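Local structure of GH3 beta-N-acetylglucosaminidase (Paenibacillaceae, 6K5J) at residues 48-60 with 87-99. The protein probably hydrolyses terminal N-acetyl-beta-D-glucosamine residues from chitin-derived oligosaccharides, as a beta-N-acetylglucosaminidase of glycoside hydrolase family 3. Residues are numbered along the deposited sequence; the frame is centred on the assembly and turned at random.
With NAG (2-acetamido-2-deoxy-beta-D-glucopyranose), chain B.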
ATOM      1  N   TYR A  48      -7.631  -3.149  10.583  1.00 17.96           N
ATOM      2  CA  TYR A  48      -8.834  -2.694   9.894  1.00 17.38           C
ATOM      3  C   TYR A  48      -8.725  -2.930   8.386  1.00 18.32           C
ATOM      4  O   TYR A  48      -7.652  -2.768   7.791  1.00 18.10           O
ATOM      5  CB  TYR A  48      -9.061  -1.198  10.117  1.00 17.18           C
ATOM      6  CG  TYR A  48      -9.531  -0.758  11.491  1.00 18.52           C
ATOM      7  CD1 TYR A  48     -10.262  -1.608  12.321  1.00 19.03           C
ATOM      8  CD2 TYR A  48      -9.272   0.537  11.939  1.00 18.89           C
ATOM      9  CE1 TYR A  48     -10.718  -1.175  13.572  1.00 21.06           C
ATOM     10  CE2 TYR A  48      -9.717   0.974  13.181  1.00 20.25           C
ATOM     11  CZ  TYR A  48     -10.433   0.109  13.993  1.00 20.22           C
ATOM     12  OH  TYR A  48     -10.880   0.546  15.218  1.00 21.01           O
ATOM     13  N   PHE A  49      -9.863  -3.253   7.769  1.00 16.28           N
ATOM     14  CA  PHE A  49     -10.037  -3.227   6.316  1.00 19.17           C
ATOM     15  C   PHE A  49     -11.230  -2.338   5.966  1.00 20.36           C
ATOM     16  O   PHE A  49     -11.864  -1.761   6.845  1.00 19.03           O
ATOM     17  CB  PHE A  49     -10.169  -4.653   5.767  1.00 19.10           C
ATOM     18  CG  PHE A  49      -8.878  -5.420   5.856  1.00 18.23           C
ATOM     19  CD1 PHE A  49      -8.531  -6.073   7.032  1.00 19.52           C
ATOM     20  CD2 PHE A  49      -7.972  -5.403   4.804  1.00 21.58           C
ATOM     21  CE1 PHE A  49      -7.319  -6.744   7.145  1.00 20.30           C
ATOM     22  CE2 PHE A  49      -6.752  -6.069   4.904  1.00 23.65           C
ATOM     23  CZ  PHE A  49      -6.428  -6.743   6.078  1.00 21.20           C
ATOM     24  N   ARG A  50     -11.498  -2.203   4.659  1.00 18.52           N
ATOM     25  CA  ARG A  50     -12.581  -1.337   4.179  1.00 21.16           C
ATOM     26  C   ARG A  50     -13.909  -1.641   4.880  1.00 21.44           C
ATOM     27  O   ARG A  50     -14.702  -0.731   5.153  1.00 19.96           O
ATOM     28  CB  ARG A  50     -12.715  -1.486   2.652  1.00 20.43           C
ATOM     29  CG  ARG A  50     -13.763  -0.583   1.993  1.00 23.58           C
ATOM     30  CD  ARG A  50     -13.550  -0.497   0.453  1.00 25.79           C
ATOM     31  NE  ARG A  50     -12.202  -0.035   0.132  1.00 25.58           N
ATOM     32  CZ  ARG A  50     -11.855   1.242  -0.025  1.00 25.32           C
ATOM     33  NH1 ARG A  50     -12.758   2.205   0.079  1.00 26.09           N
ATOM     34  NH2 ARG A  50     -10.600   1.563  -0.290  1.00 22.88           N
ATOM     35  N   ARG A  51     -14.160  -2.919   5.189  1.00 21.13           N
ATOM     36  CA  ARG A  51     -15.392  -3.340   5.859  1.00 19.25           C
ATOM     37  C   ARG A  51     -15.569  -2.701   7.234  1.00 20.33           C
ATOM     38  O   ARG A  51     -16.701  -2.628   7.725  1.00 18.56           O
ATOM     39  CB  ARG A  51     -15.417  -4.863   6.008  1.00 22.30           C
ATOM     40  CG  ARG A  51     -14.227  -5.387   6.841  1.00 21.16           C
ATOM     41  CD  ARG A  51     -14.129  -6.918   6.899  1.00 19.62           C
ATOM     42  NE  ARG A  51     -12.964  -7.312   7.700  1.00 21.87           N
ATOM     43  CZ  ARG A  51     -11.972  -8.094   7.279  1.00 22.62           C
ATOM     44  NH1 ARG A  51     -11.991  -8.621   6.057  1.00 22.40           N
ATOM     45  NH2 ARG A  51     -10.958  -8.360   8.101  1.00 17.71           N
ATOM     46  N   ASN A  52     -14.491  -2.236   7.867  1.00 20.77           N
ATOM     47  CA  ASN A  52     -14.580  -1.583   9.171  1.00 18.55           C
ATOM     48  C   ASN A  52     -14.651  -0.070   9.080  1.00 17.99           C
ATOM     49  O   ASN A  52     -14.730   0.585  10.121  1.00 18.14           O
ATOM     50  CB  ASN A  52     -13.373  -1.947  10.053  1.00 17.40           C
ATOM     51  CG  ASN A  52     -13.090  -3.431  10.084  1.00 21.85           C
ATOM     52  OD1 ASN A  52     -12.076  -3.897   9.541  1.00 19.11           O
ATOM     53  ND2 ASN A  52     -13.973  -4.190  10.737  1.00 18.18           N
ATOM     54  N   LEU A  53     -14.588   0.509   7.880  1.00 19.05           N
ATOM     55  CA  LEU A  53     -14.276   1.931   7.732  1.00 19.46           C
ATOM     56  C   LEU A  53     -15.339   2.600   6.865  1.00 21.42           C
ATOM     57  O   LEU A  53     -15.252   2.584   5.635  1.00 20.51           O
ATOM     58  CB  LEU A  53     -12.870   2.114   7.141  1.00 17.29           C
ATOM     59  CG  LEU A  53     -11.773   1.307   7.860  1.00 19.12           C
ATOM     60  CD1 LEU A  53     -10.457   1.336   7.067  1.00 19.73           C
ATOM     61  CD2 LEU A  53     -11.553   1.849   9.293  1.00 16.31           C
ATOM     62  N   ALA A  54     -16.339   3.199   7.509  1.00 20.03           N
ATOM     63  CA  ALA A  54     -17.379   3.942   6.807  1.00 21.24           C
ATOM     64  C   ALA A  54     -17.120   5.447   6.807  1.00 24.64           C
ATOM     65  O   ALA A  54     -17.101   6.072   5.739  1.00 21.83           O
ATOM     66  CB  ALA A  54     -18.758   3.632   7.418  1.00 22.51           C
ATOM     67  N   GLU A  55     -16.903   6.055   7.976  1.00 21.45           N
ATOM     68  CA  GLU A  55     -16.628   7.488   8.032  1.00 21.23           C
ATOM     69  C   GLU A  55     -15.838   7.780   9.304  1.00 19.37           C
ATOM     70  O   GLU A  55     -15.830   6.961  10.226  1.00 21.25           O
ATOM     71  CB  GLU A  55     -17.934   8.308   8.002  1.00 22.39           C
ATOM     72  CG  GLU A  55     -18.786   8.130   9.257  1.00 23.22           C
ATOM     73  CD  GLU A  55     -19.984   9.066   9.295  1.00 26.87           C
ATOM     74  OE1 GLU A  55     -19.821  10.272   9.027  1.00 30.02           O
ATOM     75  OE2 GLU A  55     -21.096   8.587   9.578  1.00 35.53           O
ATOM     76  N   PRO A  56     -15.158   8.935   9.372  1.00 21.29           N
ATOM     77  CA  PRO A  56     -14.288   9.219  10.533  1.00 21.10           C
ATOM     78  C   PRO A  56     -14.941   9.064  11.900  1.00 22.82           C
ATOM     79  O   PRO A  56     -14.333   8.473  12.798  1.00 20.31           O
ATOM     80  CB  PRO A  56     -13.856  10.669  10.274  1.00 25.02           C
ATOM     81  CG  PRO A  56     -13.792  10.755   8.772  1.00 21.58           C
ATOM     82  CD  PRO A  56     -14.929   9.887   8.264  1.00 22.91           C
ATOM     83  N   ALA A  57     -16.149   9.604  12.098  1.00 21.38           N
ATOM     84  CA  ALA A  57     -16.782   9.512  13.412  1.00 21.13           C
ATOM     85  C   ALA A  57     -16.997   8.060  13.813  1.00 20.76           C
ATOM     86  O   ALA A  57     -16.781   7.688  14.972  1.00 19.40           O
ATOM     87  CB  ALA A  57     -18.115  10.263  13.416  1.00 23.41           C
ATOM     88  N   GLN A  58     -17.394   7.222  12.854  1.00 20.26           N
ATOM     89  CA  GLN A  58     -17.625   5.810  13.133  1.00 21.31           C
ATOM     90  C   GLN A  58     -16.318   5.077  13.439  1.00 18.45           C
ATOM     91  O   GLN A  58     -16.277   4.217  14.333  1.00 18.87           O
ATOM     92  CB  GLN A  58     -18.371   5.171  11.948  1.00 20.12           C
ATOM     93  CG  GLN A  58     -18.370   3.637  11.946  1.00 18.80           C
ATOM     94  CD  GLN A  58     -17.162   3.069  11.201  1.00 18.91           C
ATOM     95  OE1 GLN A  58     -16.715   3.640  10.214  1.00 19.57           O
ATOM     96  NE2 GLN A  58     -16.632   1.960  11.682  1.00 17.76           N
ATOM     97  N   VAL A  59     -15.238   5.400  12.717  1.00 17.79           N
ATOM     98  CA  VAL A  59     -13.963   4.719  12.948  1.00 17.35           C
ATOM     99  C   VAL A  59     -13.412   5.085  14.321  1.00 17.19           C
ATOM    100  O   VAL A  59     -12.969   4.219  15.084  1.00 18.63           O
ATOM    101  CB  VAL A  59     -12.950   5.056  11.833  1.00 15.66           C
ATOM    102  CG1 VAL A  59     -11.617   4.322  12.083  1.00 18.43           C
ATOM    103  CG2 VAL A  59     -13.510   4.671  10.458  1.00 18.29           C
ATOM    104  N   ALA A  60     -13.409   6.381  14.642  1.00 19.41           N
ATOM    105  CA  ALA A  60     -12.955   6.820  15.959  1.00 19.82           C
ATOM    106  C   ALA A  60     -13.758   6.149  17.068  1.00 19.99           C
ATOM    107  O   ALA A  60     -13.193   5.704  18.077  1.00 22.01           O
ATOM    108  CB  ALA A  60     -13.056   8.345  16.060  1.00 18.42           C
ATOM    109  N   GLY A  87      -2.121   6.953  -2.119  1.00 20.40           N
ATOM    110  CA  GLY A  87      -2.343   6.736  -3.540  1.00 23.59           C
ATOM    111  C   GLY A  87      -3.256   5.571  -3.916  1.00 20.37           C
ATOM    112  O   GLY A  87      -4.466   5.646  -3.724  1.00 24.58           O
ATOM    113  N   MET A  88      -2.699   4.480  -4.448  1.00 25.87           N
ATOM    114  CA  MET A  88      -3.542   3.390  -4.935  1.00 27.92           C
ATOM    115  C   MET A  88      -3.806   2.307  -3.890  1.00 29.88           C
ATOM    116  O   MET A  88      -4.519   1.343  -4.190  1.00 29.92           O
ATOM    117  CB  MET A  88      -2.935   2.765  -6.205  1.00 23.43           C
ATOM    118  CG  MET A  88      -2.877   3.731  -7.402  1.00 20.36           C
ATOM    119  SD  MET A  88      -4.489   4.479  -7.809  1.00 24.15           S
ATOM    120  CE  MET A  88      -5.337   3.080  -8.494  1.00 28.79           C
ATOM    121  N   VAL A  89      -3.285   2.426  -2.671  1.00 22.52           N
ATOM    122  CA  VAL A  89      -3.583   1.464  -1.609  1.00 22.64           C
ATOM    123  C   VAL A  89      -4.034   2.279  -0.402  1.00 19.90           C
ATOM    124  O   VAL A  89      -3.219   2.742   0.402  1.00 19.89           O
ATOM    125  CB  VAL A  89      -2.398   0.548  -1.267  1.00 20.63           C
ATOM    126  CG1 VAL A  89      -2.729  -0.329  -0.067  1.00 23.02           C
ATOM    127  CG2 VAL A  89      -2.059  -0.350  -2.441  1.00 24.70           C
ATOM    128  N   THR A  90      -5.340   2.486  -0.288  1.00 19.14           N
ATOM    129  CA  THR A  90      -5.944   3.045   0.910  1.00 22.78           C
ATOM    130  C   THR A  90      -7.168   2.206   1.251  1.00 25.01           C
ATOM    131  O   THR A  90      -7.750   1.546   0.385  1.00 22.13           O
ATOM    132  CB  THR A  90      -6.355   4.523   0.730  1.00 23.67           C
ATOM    133  OG1 THR A  90      -7.287   4.627  -0.347  1.00 21.98           O
ATOM    134  CG2 THR A  90      -5.138   5.422   0.436  1.00 24.64           C
ATOM    135  N   ARG A  91      -7.547   2.219   2.531  1.00 20.17           N
ATOM    136  CA  ARG A  91      -8.749   1.524   2.979  1.00 20.13           C
ATOM    137  C   ARG A  91      -9.886   2.465   3.328  1.00 22.41           C
ATOM    138  O   ARG A  91     -11.032   2.014   3.432  1.00 24.13           O
ATOM    139  CB  ARG A  91      -8.451   0.658   4.210  1.00 21.62           C
ATOM    140  CG  ARG A  91      -7.298  -0.273   4.024  1.00 19.73           C
ATOM    141  CD  ARG A  91      -7.596  -1.291   2.954  1.00 22.05           C
ATOM    142  NE  ARG A  91      -6.589  -2.334   2.998  1.00 22.85           N
ATOM    143  CZ  ARG A  91      -6.164  -3.010   1.943  1.00 32.66           C
ATOM    144  NH1 ARG A  91      -6.658  -2.776   0.724  1.00 27.22           N
ATOM    145  NH2 ARG A  91      -5.230  -3.919   2.117  1.00 27.28           N
ATOM    146  N   LEU A  92      -9.586   3.746   3.524  1.00 22.29           N
ATOM    147  CA  LEU A  92     -10.581   4.765   3.828  1.00 23.15           C
ATOM    148  C   LEU A  92     -10.247   6.010   3.025  1.00 21.48           C
ATOM    149  O   LEU A  92      -9.132   6.524   3.115  1.00 21.66           O
ATOM    150  CB  LEU A  92     -10.602   5.086   5.328  1.00 22.77           C
ATOM    151  CG  LEU A  92     -11.553   6.227   5.717  1.00 21.27           C
ATOM    152  CD1 LEU A  92     -13.008   5.852   5.424  1.00 18.78           C
ATOM    153  CD2 LEU A  92     -11.361   6.593   7.180  1.00 21.40           C
ATOM    154  N   GLU A  93     -11.214   6.490   2.243  1.00 19.92           N
ATOM    155  CA  GLU A  93     -11.125   7.792   1.607  1.00 22.09           C
ATOM    156  C   GLU A  93     -12.246   8.740   2.013  1.00 23.26           C
ATOM    157  O   GLU A  93     -12.093   9.950   1.849  1.00 23.89           O
ATOM    158  CB  GLU A  93     -11.126   7.647   0.073  1.00 27.28           C
ATOM    159  CG  GLU A  93     -10.105   6.640  -0.460  1.00 25.19           C
ATOM    160  CD  GLU A  93     -10.561   5.201  -0.293  1.00 28.14           C
ATOM    161  OE1 GLU A  93      -9.730   4.342   0.070  1.00 29.67           O
ATOM    162  OE2 GLU A  93     -11.758   4.918  -0.499  1.00 27.91           O
ATOM    163  N   ASN A  94     -13.347   8.232   2.562  1.00 23.58           N
ATOM    164  CA  ASN A  94     -14.463   9.090   2.934  1.00 23.00           C
ATOM    165  C   ASN A  94     -14.097   9.899   4.170  1.00 21.96           C
ATOM    166  O   ASN A  94     -13.828   9.322   5.225  1.00 22.65           O
ATOM    167  CB  ASN A  94     -15.708   8.248   3.206  1.00 22.13           C
ATOM    168  CG  ASN A  94     -16.928   9.104   3.499  1.00 26.14           C
ATOM    169  OD1 ASN A  94     -17.155  10.121   2.843  1.00 25.59           O
ATOM    170  ND2 ASN A  94     -17.705   8.704   4.482  1.00 21.59           N
ATOM    171  N   GLY A  95     -14.080  11.229   4.045  1.00 20.58           N
ATOM    172  CA  GLY A  95     -13.818  12.077   5.190  1.00 22.60           C
ATOM    173  C   GLY A  95     -12.365  12.244   5.570  1.00 22.08           C
ATOM    174  O   GLY A  95     -12.082  12.818   6.629  1.00 19.47           O
ATOM    175  N   VAL A  96     -11.432  11.746   4.758  1.00 20.11           N
ATOM    176  CA  VAL A  96     -10.007  11.917   5.001  1.00 21.15           C
ATOM    177  C   VAL A  96      -9.357  12.392   3.709  1.00 22.28           C
ATOM    178  O   VAL A  96      -9.940  12.310   2.626  1.00 20.90           O
ATOM    179  CB  VAL A  96      -9.323  10.625   5.511  1.00 20.38           C
ATOM    180  CG1 VAL A  96     -10.033  10.118   6.763  1.00 19.70           C
ATOM    181  CG2 VAL A  96      -9.323   9.554   4.430  1.00 22.93           C
ATOM    182  N   THR A  97      -8.141  12.920   3.846  1.00 22.14           N
ATOM    183  CA  THR A  97      -7.378  13.381   2.694  1.00 24.20           C
ATOM    184  C   THR A  97      -6.898  12.189   1.884  1.00 22.60           C
ATOM    185  O   THR A  97      -6.312  11.256   2.438  1.00 21.38           O
ATOM    186  CB  THR A  97      -6.169  14.195   3.156  1.00 20.77           C
ATOM    187  OG1 THR A  97      -6.598  15.221   4.055  1.00 22.14           O
ATOM    188  CG2 THR A  97      -5.443  14.833   1.978  1.00 19.26           C
ATOM    189  N   VAL A  98      -7.107  12.231   0.571  1.00 18.15           N
ATOM    190  CA  VAL A  98      -6.519  11.238  -0.321  1.00 20.40           C
ATOM    191  C   VAL A  98      -5.118  11.739  -0.660  1.00 24.33           C
ATOM    192  O   VAL A  98      -4.952  12.767  -1.317  1.00 25.28           O
ATOM    193  CB  VAL A  98      -7.376  11.018  -1.574  1.00 23.63           C
ATOM    194  CG1 VAL A  98      -6.726   9.978  -2.490  1.00 23.82           C
ATOM    195  CG2 VAL A  98      -8.758  10.550  -1.171  1.00 23.94           C
ATOM    196  N   VAL A  99      -4.108  11.033  -0.169  1.00 16.93           N
ATOM    197  CA  VAL A  99      -2.723  11.478  -0.225  1.00 20.41           C
ATOM    198  C   VAL A  99      -2.058  10.778  -1.409  1.00 20.80           C
ATOM    199  O   VAL A  99      -2.366   9.608  -1.665  1.00 23.60           O
ATOM    200  CB  VAL A  99      -2.041  11.169   1.118  1.00 24.65           C
ATOM    201  CG1 VAL A  99      -0.557  11.239   1.023  1.00 23.19           C
ATOM    202  CG2 VAL A  99      -2.588  12.115   2.209  1.00 21.26           C
TER
HETATM  203  C1  NAG B 601      -0.658  -8.571   2.391  1.00 22.67           C
HETATM  204  C2  NAG B 601       0.190  -7.435   1.762  1.00 21.34           C
HETATM  205  C3  NAG B 601       0.683  -6.447   2.834  1.00 20.23           C
HETATM  206  C4  NAG B 601      -0.449  -6.014   3.756  1.00 19.76           C
HETATM  207  C5  NAG B 601      -1.112  -7.248   4.342  1.00 22.04           C
HETATM  208  C6  NAG B 601      -2.259  -6.941   5.279  1.00 21.53           C
HETATM  209  C7  NAG B 601       1.673  -7.666  -0.199  1.00 21.16           C
HETATM  210  C8  NAG B 601       2.892  -8.355  -0.749  1.00 18.32           C
HETATM  211  N2  NAG B 601       1.323  -8.006   1.046  1.00 18.72           N
HETATM  212  O1  NAG B 601      -1.306  -9.242   1.363  1.00 27.90           O
HETATM  213  O3  NAG B 601       1.253  -5.299   2.211  1.00 18.61           O
HETATM  214  O4  NAG B 601       0.056  -5.196   4.806  1.00 18.22           O
HETATM  215  O5  NAG B 601      -1.651  -8.018   3.264  1.00 20.51           O
HETATM  216  O6  NAG B 601      -3.381  -6.423   4.574  1.00 21.88           O
HETATM  217  O7  NAG B 601       1.051  -6.825  -0.845  1.00 20.36           O
HETATM  218  O   HOH W   1      -5.903  -2.799   5.779  1.00 19.22           O
HETATM  219  O   HOH W   2      -9.843  -2.078  -0.081  1.00 37.13           O
HETATM  220  O   HOH W   3     -13.715   2.802   3.474  1.00 23.62           O
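Two loops of the TIM-barrel-type family 3 domain, those that follow parallel strands 45-47 and 79-81, are joined by a bidentate salt bridge between Arg50 and Glu93, while Phe49 and Arg91 reach the bound NAG. Arg50 presents NH1 and NH2 end-on: NH1 lies 2.9 Å from Glu93 OE2 and NH2 2.9 Å from Glu93 OE1, each oxygen using its syn lone pair. One nitrogen serves each oxygen, with guanidinium and carboxylate planes only 24° apart, as expected of a bidentate pair. With CG anti to the backbone N (chi1 -177°) and a bend at chi3, the guanidinium comes to lie with Arg91 O 3.6 Å above its centre. A leucine in place of Arg50 would probably leave the Glu93 carboxylate without its charged mate and remove both of these bonds.

Nearer the sugar, the side chains of Phe49 and Arg91 lie side by side, pointing the same way, with Phe49 CD2 3.8 Å from Arg91 NE. NAG O6 meets the ring at its edge, 3.4 Å from Phe49 CE2. The charged end of Arg91 has its main partner in Asp83, which also hydrogen-bonds NAG, consistent with Arg91 acting as a second-shell residue that steadies Asp83. One water links Arg91 NE to Tyr48 O; another donates to both Leu53 O and Arg91 O, satisfying two backbone carbonyls.

Between these polar contacts and the start of helix 56-72 the packing is largely aliphatic: Leu53 CD1 rests 3.6 Å from Arg91 CB, and Leu92 sets CD1 against Leu53 CB and CD2 against Val59 CG2. Just before this helix, Asn94 ND2 donates an almost straight bond to Ala54 O (3.0 Å, 171°). The type II turn from Glu93 to Val96 brings Asn94 O to within 3.3 Å of Pro56 CD.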